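Local coordinates for iron superoxide dismutase (Trypanosoma cruzi, PDB 2GPC) that catalyses the dismutation of superoxide to dioxygen and hydrogen peroxide at an iron centre, at the interface of chains A and B. Residues are numbered along the deposited sequence; one frame, centred on the assembly and turned at random. Chains: chain A/B, iron superoxide dismutase.

The interface of chains A and B. Residues chain A 26, 30-31, 164; chain B 163, 167, 172.
A:His164 and B:Tyr167 meet at the apolar centre of this dimer contact, where CB of the histidine lies 3.7 Å from ring carbon CE1 of the tyrosine. Within chain A, one face of the A:His31 ring is covered by A:His164, whose CG sits 3.6 Å above the middle of that ring. The tyrosine meets A:His31 edge to edge and in plane, CE1 facing NE2, whereas CA and CB of A:His164 lie over one face of the phenol ring, toward its rim. Next to it, the side chain of B:Asn172 crosses that of A:Lys30, and ND2 of B:Asn172 lies 3.4 Å from CG of A:Lys30. CB and CG of the lysine lie over the amide, and the bend at chi2 (-54°) brings CD over it too.

Polar bonds surround this packing. NE2 of A:His31 and the phenol OH of B:Tyr167 form a 2.7 Å hydrogen bond of undecided direction. A water 2.9 Å from OH of B:Tyr167 and 2.8 Å from the backbone O of A:His164 bridges the two. B:Glu163 grips A:His164 twice. OE2 of B:Glu163 presents its syn lone pair to ND1 of A:His164 at 2.8 Å, nearly straight (163° at H) and only 2° out of the imidazole plane, while OE1 takes the backbone N of A:His164 at 3.0 Å from above the carboxylate plane. The in-plane ND1 bond should limit rotation of the imidazole; the other ties the carboxylate to the backbone.

Because A:His164 is an iron ligand, B:Glu163 is a second-shell residue supplied by the other subunit, and its carboxylate may polarise the ring. The contact thus appears to couple dimer assembly to the active site, its symmetric twin doing the same for the other iron.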
loop_
_atom_site.group_PDB
_atom_site.type_symbol
_atom_site.label_atom_id
_atom_site.label_comp_id
_atom_site.label_asym_id
_atom_site.label_seq_id
_atom_site.Cartn_x
_atom_site.Cartn_y
_atom_site.Cartn_z
ATOM N N LEU A 26 -7.018 15.287 -3.240
ATOM C CA LEU A 26 -6.051 14.377 -3.842
ATOM C C LEU A 26 -6.658 12.990 -3.983
ATOM O O LEU A 26 -6.570 12.367 -5.038
ATOM C CB LEU A 26 -4.765 14.307 -3.012
ATOM C CG LEU A 26 -3.860 15.536 -3.069
ATOM C CD1 LEU A 26 -2.881 15.460 -1.925
ATOM C CD2 LEU A 26 -3.127 15.664 -4.402
ATOM N N LYS A 30 -7.259 12.711 -7.887
ATOM C CA LYS A 30 -6.114 11.971 -8.416
ATOM C C LYS A 30 -6.352 10.458 -8.407
ATOM O O LYS A 30 -6.293 9.809 -9.467
ATOM C CB LYS A 30 -4.824 12.321 -7.670
ATOM C CG LYS A 30 -4.431 13.806 -7.694
ATOM C CD LYS A 30 -4.343 14.369 -9.118
ATOM C CE LYS A 30 -3.799 15.791 -9.125
ATOM N NZ LYS A 30 -3.794 16.338 -10.515
ATOM N N HIS A 31 -6.628 9.888 -7.236
ATOM C CA HIS A 31 -6.767 8.438 -7.134
ATOM C C HIS A 31 -8.085 7.948 -7.723
ATOM O O HIS A 31 -8.072 7.154 -8.646
ATOM C CB HIS A 31 -6.560 7.945 -5.684
ATOM C CG HIS A 31 -5.177 8.187 -5.175
ATOM N ND1 HIS A 31 -4.120 7.358 -5.486
ATOM C CD2 HIS A 31 -4.661 9.188 -4.425
ATOM C CE1 HIS A 31 -3.014 7.839 -4.947
ATOM N NE2 HIS A 31 -3.312 8.949 -4.299
ATOM N N HIS A 164 -2.481 6.332 0.934
ATOM C CA HIS A 164 -2.927 7.563 0.278
ATOM C C HIS A 164 -4.234 8.125 0.860
ATOM O O HIS A 164 -4.524 9.299 0.707
ATOM C CB HIS A 164 -3.049 7.388 -1.247
ATOM C CG HIS A 164 -4.182 6.504 -1.691
ATOM N ND1 HIS A 164 -3.991 5.427 -2.531
ATOM C CD2 HIS A 164 -5.516 6.560 -1.455
ATOM C CE1 HIS A 164 -5.156 4.853 -2.784
ATOM N NE2 HIS A 164 -6.097 5.524 -2.146
ATOM N N GLU B 163 3.328 3.574 -0.763
ATOM C CA GLU B 163 2.960 4.975 -0.897
ATOM C C GLU B 163 3.642 5.898 0.123
ATOM O O GLU B 163 3.940 7.045 -0.191
ATOM C CB GLU B 163 1.433 5.134 -0.884
ATOM C CG GLU B 163 0.772 4.529 -2.113
ATOM C CD GLU B 163 -0.741 4.640 -2.107
ATOM O OE1 GLU B 163 -1.343 4.433 -1.042
ATOM O OE2 GLU B 163 -1.315 4.936 -3.177
ATOM N N TYR B 167 4.842 9.767 -0.760
ATOM C CA TYR B 167 3.620 10.575 -0.703
ATOM C C TYR B 167 3.847 11.983 -0.152
ATOM O O TYR B 167 3.159 12.907 -0.559
ATOM C CB TYR B 167 2.460 9.876 0.033
ATOM C CG TYR B 167 1.138 10.146 -0.668
ATOM C CD1 TYR B 167 0.747 9.380 -1.758
ATOM C CD2 TYR B 167 0.317 11.196 -0.281
ATOM C CE1 TYR B 167 -0.428 9.635 -2.437
ATOM C CE2 TYR B 167 -0.875 11.464 -0.961
ATOM C CZ TYR B 167 -1.241 10.667 -2.040
ATOM O OH TYR B 167 -2.411 10.891 -2.728
ATOM N N ASN B 172 0.493 11.537 -5.311
ATOM C CA ASN B 172 0.095 10.447 -6.214
ATOM C C ASN B 172 1.063 10.170 -7.366
ATOM O O ASN B 172 0.905 9.186 -8.092
ATOM C CB ASN B 172 -1.278 10.766 -6.821
ATOM C CG ASN B 172 -1.244 11.989 -7.730
ATOM O OD1 ASN B 172 -1.332 11.869 -8.958
ATOM N ND2 ASN B 172 -1.102 13.164 -7.133
HETATM O O HOH W 1 -4.936 11.074 -1.389
#